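Local coordinates for protein short Chain Dehydrogenase yciK (PDB 3IAH) that binds NADP and is probably an NADP-dependent oxidoreductase of the short-chain dehydrogenase family, perhaps an oxoacyl-(acyl carrier protein) reductase, at residues Gly98-Ala103 with Val151-Ser156; Gly199-Ser204 with Asp245-Arg250. One frame throughout, in Å; residues are numbered along the deposited sequence.

In the fold
Contact 1 lies at the heart of the chain, where strands 98-101 and 149-153 run side by side in the middle of the parallel sheet. Contact 2 lies farther out, partly buried, where the loops after strands 192-197 and 243-245 meet. Their centres are about 14 Å apart and they do not touch, yet both reach NADP. Residues 98-103 and 151-156 are joined by a ladder of backbone bonds, an aromatic pair and an apolar one, and border the nicotinamide riboside. In 199-204 with 245-250 there is no ladder: a glutamine amide, an arginine guanidinium and two waters join the loops, while Thr-201 and Thr-203 hold the carboxamide and the nicotinamide-side phosphate.

Contact 1 of 2, residues Gly98-Ala103 with Val151-Ser156; sequences GVLHNA and VFTSSS. With NAP (NADP nicotinamide-adenine-dinucleotide phosphate), chain C; ACT (acetate ion), chain D.
The rings of His-101 and Phe-152 run alongside each other, tilted by 24° and offset until little of one covers the other. Their nearest atoms are His-101 CD2 and Phe-152 CE1, 3.5 Å apart. One face of the imidazole carries Val-99 CG1 near its rim; at the edge of the phenyl ring, in its plane, sits a water that donates to His-101 O and accepts from Thr-153 N. Helices 117-142 and 166-186 also pack on Phe-152. Across the sheet, Leu-100 CD1 meets Val-151 CG1 at 3.6 Å, the two side chains crossing at a slant beneath helix 225-232.

Between these layers the parallel strands are zipped by two nearly linear bonds, Val-151 N to Val-99 O at 2.8 Å and His-101 N to Val-151 O at 2.7 Å. Past them a side chain continues the link: with OG1 beside its own backbone N (chi1 -51°), Thr-153 donates from OG1 to His-101 O over 2.8 Å, tilted 30° from the carbonyl plane. A second water donates to both Thr-153 OG1 and Asn-102 OD1. The same torsion sends Thr-153 CG2 to the ribose, 3.5 Å from NADP O4D.

The strand ends then open onto the cofactor. Asn-102 O accepts a 2.8 Å bond from the ribose hydroxyl O3D of NADP, and Thr-21 OG1 bonds the backbone N of Asn-102. Ser-155 OG donates to acetate OXT at 2.7 Å, and Tyr-168 OH holds the same acetate. Asn-102 and Ala-103 belong to the Asn-Ala-Gly motif after the fourth strand of the Rossmann fold, and Ser-155 and Tyr-168, with Lys-172, probably correspond to the catalytic serine, tyrosine and lysine of short-chain dehydrogenases.

Contact 2 of 2, residues Gly199-Ser204 with Asp245-Arg250; sequences GGTRTS and DAQPGR. With NAP (NADP nicotinamide-adenine-dinucleotide phosphate), chain C.
Gln-247 leaves its backbone with CG beside its own N (chi1 -56°) and then runs extended (chi2 -177°), which carries its amide across to the peptides of Gly-199 and Gly-200. NE2 of Gln-247 donates to Gly-200 O at 3.0 Å; the acceptor lies close to the amide plane, but the donor stands well above the carbonyl plane, 64° out of it. Pro-198 O takes a further bond from the same nitrogen, so two backbone carbonyls hold this amide. A water donates to both Gly-200 O and Gln-247 OE1, closing a small hydrogen-bonded ring that includes the amide.

Arg-250, its chain extended as far as NE, lays one face of its guanidinium over Gly-200 CA. A second water accepts from its NH1 and from Gly-200 N, and Gly-253 O also accepts from NH1. Gln-247 and Arg-250 are the first and last residues of a type I turn, and the CB of each points toward the glycines.

The glycines follow Pro-198 in the loop after the sixth strand of the Rossmann fold, the Pro-Gly segment that in short-chain dehydrogenases borders the nicotinamide. Here Thr-201 grips the carboxamide by its backbone: its N donates to NADP O7N at 2.8 Å, and its O accepts a longer bond of 3.3 Å from NADP N7N. Its hydroxyl turns back instead, OG1 donating to Gly-199 O at 2.9 Å. Farther along, Thr-203 caps the N-terminus of helix 204-209 through a bond from Arg-206 N to its OG1, while the same OG1 donates to the phosphate oxygen O2N of NADP at 2.6 Å.

Contact 1 of 2, residues Gly98-Ala103 with Val151-Ser156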
loop_
_atom_site.group_PDB
_atom_site.type_symbol
_atom_site.label_atom_id
_atom_site.label_comp_id
_atom_site.label_asym_id
_atom_site.label_seq_id
_atom_site.Cartn_x
_atom_site.Cartn_y
_atom_site.Cartn_z
ATOM N N GLY A 98 -20.263 9.817 10.003
ATOM C CA GLY A 98 -19.692 9.071 8.893
ATOM C C GLY A 98 -18.704 9.860 8.073
ATOM O O GLY A 98 -18.800 11.096 7.959
ATOM N N VAL A 99 -17.714 9.132 7.558
ATOM C CA VAL A 99 -16.696 9.660 6.660
ATOM C C VAL A 99 -16.510 8.635 5.548
ATOM O O VAL A 99 -16.174 7.473 5.811
ATOM C CB VAL A 99 -15.340 9.945 7.318
ATOM C CG1 VAL A 99 -14.274 10.245 6.239
ATOM C CG2 VAL A 99 -15.454 11.125 8.283
ATOM N N LEU A 100 -16.790 9.063 4.319
ATOM C CA LEU A 100 -16.626 8.227 3.136
ATOM C C LEU A 100 -15.430 8.762 2.350
ATOM O O LEU A 100 -15.504 9.835 1.749
ATOM C CB LEU A 100 -17.868 8.214 2.246
ATOM C CG LEU A 100 -17.731 7.472 0.893
ATOM C CD1 LEU A 100 -17.271 6.004 1.033
ATOM C CD2 LEU A 100 -19.036 7.550 0.101
ATOM N N HIS A 101 -14.327 8.026 2.398
ATOM C CA HIS A 101 -13.136 8.395 1.634
ATOM C C HIS A 101 -13.322 7.807 0.247
ATOM O O HIS A 101 -12.972 6.645 -0.013
ATOM C CB HIS A 101 -11.865 7.871 2.244
ATOM C CG HIS A 101 -11.417 8.618 3.454
ATOM N ND1 HIS A 101 -11.047 9.946 3.406
ATOM C CD2 HIS A 101 -11.206 8.210 4.724
ATOM C CE1 HIS A 101 -10.666 10.330 4.609
ATOM N NE2 HIS A 101 -10.738 9.291 5.423
ATOM N N ASN A 102 -13.910 8.610 -0.627
ATOM C CA ASN A 102 -14.188 8.179 -1.988
ATOM C C ASN A 102 -13.196 8.685 -3.030
ATOM O O ASN A 102 -13.027 8.046 -4.057
ATOM C CB ASN A 102 -15.591 8.623 -2.351
ATOM C CG ASN A 102 -15.858 8.577 -3.832
ATOM O OD1 ASN A 102 -16.188 7.526 -4.388
ATOM N ND2 ASN A 102 -15.785 9.745 -4.476
ATOM N N ALA A 103 -12.593 9.845 -2.779
ATOM C CA ALA A 103 -11.641 10.459 -3.682
ATOM C C ALA A 103 -10.514 9.509 -4.032
ATOM O O ALA A 103 -10.055 8.730 -3.200
ATOM C CB ALA A 103 -11.074 11.712 -3.074
ATOM N N VAL A 151 -15.338 4.779 6.099
ATOM C CA VAL A 151 -15.306 3.922 4.935
ATOM C C VAL A 151 -14.267 4.370 3.925
ATOM O O VAL A 151 -14.247 5.535 3.522
ATOM C CB VAL A 151 -16.706 3.941 4.240
ATOM C CG1 VAL A 151 -16.775 3.002 3.021
ATOM C CG2 VAL A 151 -17.802 3.597 5.242
ATOM N N PHE A 152 -13.392 3.446 3.545
ATOM C CA PHE A 152 -12.377 3.670 2.509
ATOM C C PHE A 152 -12.865 3.016 1.209
ATOM O O PHE A 152 -13.755 2.138 1.227
ATOM C CB PHE A 152 -11.029 3.076 2.908
ATOM C CG PHE A 152 -10.410 3.754 4.079
ATOM C CD1 PHE A 152 -9.585 4.839 3.891
ATOM C CD2 PHE A 152 -10.652 3.311 5.374
ATOM C CE1 PHE A 152 -8.998 5.497 4.980
ATOM C CE2 PHE A 152 -10.074 3.948 6.461
ATOM C CZ PHE A 152 -9.241 5.060 6.261
ATOM N N THR A 153 -12.305 3.421 0.080
ATOM C CA THR A 153 -12.733 2.847 -1.202
ATOM C C THR A 153 -11.574 2.080 -1.821
ATOM O O THR A 153 -10.511 2.639 -2.065
ATOM C CB THR A 153 -13.253 3.906 -2.189
ATOM O OG1 THR A 153 -14.234 4.725 -1.559
ATOM C CG2 THR A 153 -13.894 3.231 -3.423
ATOM N N SER A 154 -11.796 0.791 -2.055
ATOM C CA SER A 154 -10.797 -0.073 -2.641
ATOM C C SER A 154 -11.125 -0.334 -4.113
ATOM O O SER A 154 -11.764 0.492 -4.766
ATOM C CB SER A 154 -10.696 -1.375 -1.844
ATOM O OG SER A 154 -9.576 -2.116 -2.282
ATOM N N SER A 155 -10.681 -1.480 -4.617
ATOM C CA SER A 155 -10.878 -1.905 -5.997
ATOM C C SER A 155 -10.548 -3.397 -6.077
ATOM O O SER A 155 -9.935 -3.948 -5.164
ATOM C CB SER A 155 -9.930 -1.123 -6.913
ATOM O OG SER A 155 -9.955 -1.609 -8.246
ATOM N N SER A 156 -10.933 -4.059 -7.155
ATOM C CA SER A 156 -10.591 -5.469 -7.306
ATOM C C SER A 156 -9.056 -5.611 -7.283
ATOM O O SER A 156 -8.539 -6.589 -6.736
ATOM C CB SER A 156 -11.141 -6.042 -8.608
ATOM O OG SER A 156 -10.556 -5.420 -9.733
HETATM P PA NAP C . -14.288 9.868 -10.602
HETATM O O1A NAP C . -15.515 10.028 -11.384
HETATM O O2A NAP C . -13.050 10.282 -11.284
HETATM O O5B NAP C . -14.303 10.714 -9.268
HETATM C C5B NAP C . -13.139 10.872 -8.507
HETATM C C4B NAP C . -13.450 11.917 -7.445
HETATM O O4B NAP C . -12.263 12.031 -6.689
HETATM C C3B NAP C . -13.782 13.286 -8.027
HETATM O O3B NAP C . -14.717 14.006 -7.256
HETATM C C2B NAP C . -12.436 13.947 -7.975
HETATM O O2B NAP C . -12.481 15.356 -8.038
HETATM C C1B NAP C . -11.887 13.367 -6.657
HETATM N N9A NAP C . -10.467 13.668 -6.705
HETATM C C8A NAP C . -9.518 13.227 -7.580
HETATM N N7A NAP C . -8.352 13.828 -7.256
HETATM C C5A NAP C . -8.567 14.645 -6.202
HETATM C C6A NAP C . -7.746 15.496 -5.482
HETATM N N6A NAP C . -6.456 15.614 -5.807
HETATM N N1A NAP C . -8.274 16.216 -4.419
HETATM C C2A NAP C . -9.612 16.109 -4.087
HETATM N N3A NAP C . -10.431 15.263 -4.811
HETATM C C4A NAP C . -9.899 14.556 -5.855
HETATM O O3 NAP C . -14.063 8.378 -10.107
HETATM P PN NAP C . -15.025 7.308 -9.491
HETATM O O1N NAP C . -16.263 7.983 -9.011
HETATM O O2N NAP C . -15.052 6.145 -10.394
HETATM O O5D NAP C . -14.121 6.869 -8.252
HETATM C C5D NAP C . -14.568 6.967 -6.926
HETATM C C4D NAP C . -13.768 5.969 -6.120
HETATM O O4D NAP C . -14.144 4.693 -6.557
HETATM C C3D NAP C . -12.249 6.044 -6.278
HETATM O O3D NAP C . -11.620 5.874 -5.003
HETATM C C2D NAP C . -11.934 4.870 -7.192
HETATM O O2D NAP C . -10.640 4.373 -7.010
HETATM C C1D NAP C . -12.969 3.892 -6.774
HETATM N N1N NAP C . -13.333 2.821 -7.723
HETATM C C2N NAP C . -14.050 3.143 -8.853
HETATM C C3N NAP C . -14.392 2.138 -9.746
HETATM C C7N NAP C . -15.199 2.455 -10.997
HETATM O O7N NAP C . -15.441 1.374 -11.816
HETATM N N7N NAP C . -15.639 3.692 -11.249
HETATM C C4N NAP C . -14.001 0.821 -9.478
HETATM C C5N NAP C . -13.267 0.511 -8.317
HETATM C C6N NAP C . -12.942 1.537 -7.456
HETATM P P2B NAP C . -12.817 16.217 -9.398
HETATM O O1X NAP C . -12.285 17.587 -9.219
HETATM O O2X NAP C . -12.144 15.614 -10.598
HETATM O O3X NAP C . -14.294 16.337 -9.629
HETATM C C ACT D . -11.180 0.360 -11.114
HETATM O O ACT D . -11.662 -0.707 -11.563
HETATM O OXT ACT D . -10.694 0.302 -9.957
HETATM C CH3 ACT D . -11.184 1.617 -11.920
HETATM O O HOH W 1 -10.171 5.388 0.244
HETATM O O HOH W 2 -16.647 5.132 -2.917
#

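Contact 2 of 2, residues Gly199-Ser204 with Asp245-Arg250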
loop_
_atom_site.group_PDB
_atom_site.type_symbol
_atom_site.label_atom_id
_atom_site.label_comp_id
_atom_site.label_asym_id
_atom_site.label_seq_id
_atom_site.Cartn_x
_atom_site.Cartn_y
_atom_site.Cartn_z
ATOM N N GLY A 199 -16.793 -1.965 -7.695
ATOM C CA GLY A 199 -16.842 -2.803 -8.883
ATOM C C GLY A 199 -16.885 -1.838 -10.053
ATOM O O GLY A 199 -16.937 -0.610 -9.857
ATOM N N GLY A 200 -16.829 -2.372 -11.267
ATOM C CA GLY A 200 -16.871 -1.553 -12.486
ATOM C C GLY A 200 -18.156 -0.751 -12.518
ATOM O O GLY A 200 -19.226 -1.313 -12.612
ATOM N N THR A 201 -18.030 0.572 -12.429
ATOM C CA THR A 201 -19.169 1.487 -12.382
ATOM C C THR A 201 -18.958 2.601 -13.392
ATOM O O THR A 201 -17.833 3.061 -13.581
ATOM C CB THR A 201 -19.306 2.069 -10.959
ATOM O OG1 THR A 201 -19.329 0.986 -10.013
ATOM C CG2 THR A 201 -20.559 2.947 -10.818
ATOM N N ARG A 202 -20.052 3.041 -14.020
ATOM C CA ARG A 202 -20.015 4.053 -15.080
ATOM C C ARG A 202 -19.603 5.448 -14.604
ATOM O O ARG A 202 -20.451 6.250 -14.188
ATOM C CB ARG A 202 -21.380 4.119 -15.761
ATOM C CG ARG A 202 -21.404 4.874 -17.086
ATOM C CD ARG A 202 -22.831 4.952 -17.611
ATOM N NE ARG A 202 -23.432 3.620 -17.692
ATOM C CZ ARG A 202 -24.724 3.370 -17.880
ATOM N NH1 ARG A 202 -25.611 4.355 -18.006
ATOM N NH2 ARG A 202 -25.135 2.109 -17.917
ATOM N N THR A 203 -18.303 5.716 -14.670
ATOM C CA THR A 203 -17.713 7.001 -14.257
ATOM C C THR A 203 -16.572 7.347 -15.209
ATOM O O THR A 203 -16.167 6.500 -16.020
ATOM C CB THR A 203 -17.105 6.946 -12.829
ATOM O OG1 THR A 203 -15.883 6.178 -12.818
ATOM C CG2 THR A 203 -18.098 6.389 -11.800
ATOM N N SER A 204 -16.015 8.555 -15.109
ATOM C CA SER A 204 -14.911 8.913 -16.008
ATOM C C SER A 204 -13.621 8.148 -15.684
ATOM O O SER A 204 -12.854 7.817 -16.596
ATOM C CB SER A 204 -14.653 10.432 -16.061
ATOM O OG SER A 204 -14.174 10.932 -14.846
ATOM N N ASP A 245 -17.952 -5.920 -1.375
ATOM C CA ASP A 245 -18.096 -5.709 -2.818
ATOM C C ASP A 245 -19.515 -5.253 -3.092
ATOM O O ASP A 245 -20.455 -5.913 -2.680
ATOM C CB ASP A 245 -17.840 -6.988 -3.615
ATOM C CG ASP A 245 -16.373 -7.380 -3.687
ATOM O OD1 ASP A 245 -16.115 -8.515 -4.122
ATOM O OD2 ASP A 245 -15.476 -6.585 -3.351
ATOM N N ALA A 246 -19.669 -4.131 -3.789
ATOM C CA ALA A 246 -20.989 -3.615 -4.138
ATOM C C ALA A 246 -21.615 -4.482 -5.230
ATOM O O ALA A 246 -22.839 -4.574 -5.326
ATOM C CB ALA A 246 -20.901 -2.155 -4.593
ATOM N N GLN A 247 -20.777 -5.115 -6.046
ATOM C CA GLN A 247 -21.233 -5.983 -7.129
ATOM C C GLN A 247 -20.610 -7.380 -6.992
ATOM O O GLN A 247 -19.758 -7.769 -7.792
ATOM C CB GLN A 247 -20.886 -5.356 -8.479
ATOM C CG GLN A 247 -21.454 -3.952 -8.660
ATOM C CD GLN A 247 -21.160 -3.380 -10.016
ATOM O OE1 GLN A 247 -21.659 -3.875 -11.028
ATOM N NE2 GLN A 247 -20.363 -2.299 -10.049
ATOM N N PRO A 248 -21.049 -8.153 -5.981
ATOM C CA PRO A 248 -20.483 -9.495 -5.743
ATOM C C PRO A 248 -20.667 -10.503 -6.887
ATOM O O PRO A 248 -19.849 -11.413 -7.039
ATOM C CB PRO A 248 -21.207 -9.967 -4.472
ATOM C CG PRO A 248 -22.452 -9.190 -4.419
ATOM C CD PRO A 248 -22.202 -7.876 -5.110
ATOM N N GLY A 249 -21.714 -10.346 -7.691
ATOM C CA GLY A 249 -21.950 -11.262 -8.804
ATOM C C GLY A 249 -21.306 -10.852 -10.122
ATOM O O GLY A 249 -21.720 -11.339 -11.182
ATOM N N ARG A 250 -20.302 -9.973 -10.081
ATOM C CA ARG A 250 -19.649 -9.512 -11.308
ATOM C C ARG A 250 -18.185 -9.922 -11.348
ATOM O O ARG A 250 -17.443 -9.695 -10.404
ATOM C CB ARG A 250 -19.758 -7.989 -11.448
ATOM C CG ARG A 250 -19.295 -7.474 -12.819
ATOM C CD ARG A 250 -19.355 -5.953 -12.942
ATOM N NE ARG A 250 -18.951 -5.533 -14.287
ATOM C CZ ARG A 250 -17.690 -5.451 -14.713
ATOM N NH1 ARG A 250 -16.676 -5.774 -13.918
ATOM N NH2 ARG A 250 -17.439 -5.063 -15.956
HETATM P PA NAP C . -14.288 9.868 -10.602
HETATM O O1A NAP C . -15.515 10.028 -11.384
HETATM O O2A NAP C . -13.050 10.282 -11.284
HETATM O O5B NAP C . -14.303 10.714 -9.268
HETATM C C5B NAP C . -13.139 10.872 -8.507
HETATM C C4B NAP C . -13.450 11.917 -7.445
HETATM O O4B NAP C . -12.263 12.031 -6.689
HETATM C C3B NAP C . -13.782 13.286 -8.027
HETATM O O3B NAP C . -14.717 14.006 -7.256
HETATM C C2B NAP C . -12.436 13.947 -7.975
HETATM O O2B NAP C . -12.481 15.356 -8.038
HETATM C C1B NAP C . -11.887 13.367 -6.657
HETATM N N9A NAP C . -10.467 13.668 -6.705
HETATM C C8A NAP C . -9.518 13.227 -7.580
HETATM N N7A NAP C . -8.352 13.828 -7.256
HETATM C C5A NAP C . -8.567 14.645 -6.202
HETATM C C6A NAP C . -7.746 15.496 -5.482
HETATM N N6A NAP C . -6.456 15.614 -5.807
HETATM N N1A NAP C . -8.274 16.216 -4.419
HETATM C C2A NAP C . -9.612 16.109 -4.087
HETATM N N3A NAP C . -10.431 15.263 -4.811
HETATM C C4A NAP C . -9.899 14.556 -5.855
HETATM O O3 NAP C . -14.063 8.378 -10.107
HETATM P PN NAP C . -15.025 7.308 -9.491
HETATM O O1N NAP C . -16.263 7.983 -9.011
HETATM O O2N NAP C . -15.052 6.145 -10.394
HETATM O O5D NAP C . -14.121 6.869 -8.252
HETATM C C5D NAP C . -14.568 6.967 -6.926
HETATM C C4D NAP C . -13.768 5.969 -6.120
HETATM O O4D NAP C . -14.144 4.693 -6.557
HETATM C C3D NAP C . -12.249 6.044 -6.278
HETATM O O3D NAP C . -11.620 5.874 -5.003
HETATM C C2D NAP C . -11.934 4.870 -7.192
HETATM O O2D NAP C . -10.640 4.373 -7.010
HETATM C C1D NAP C . -12.969 3.892 -6.774
HETATM N N1N NAP C . -13.333 2.821 -7.723
HETATM C C2N NAP C . -14.050 3.143 -8.853
HETATM C C3N NAP C . -14.392 2.138 -9.746
HETATM C C7N NAP C . -15.199 2.455 -10.997
HETATM O O7N NAP C . -15.441 1.374 -11.816
HETATM N N7N NAP C . -15.639 3.692 -11.249
HETATM C C4N NAP C . -14.001 0.821 -9.478
HETATM C C5N NAP C . -13.267 0.511 -8.317
HETATM C C6N NAP C . -12.942 1.537 -7.456
HETATM P P2B NAP C . -12.817 16.217 -9.398
HETATM O O1X NAP C . -12.285 17.587 -9.219
HETATM O O2X NAP C . -12.144 15.614 -10.598
HETATM O O3X NAP C . -14.294 16.337 -9.629
HETATM O O HOH W 3 -21.133 -3.076 -13.554
HETATM O O HOH W 4 -16.448 -5.439 -11.045
#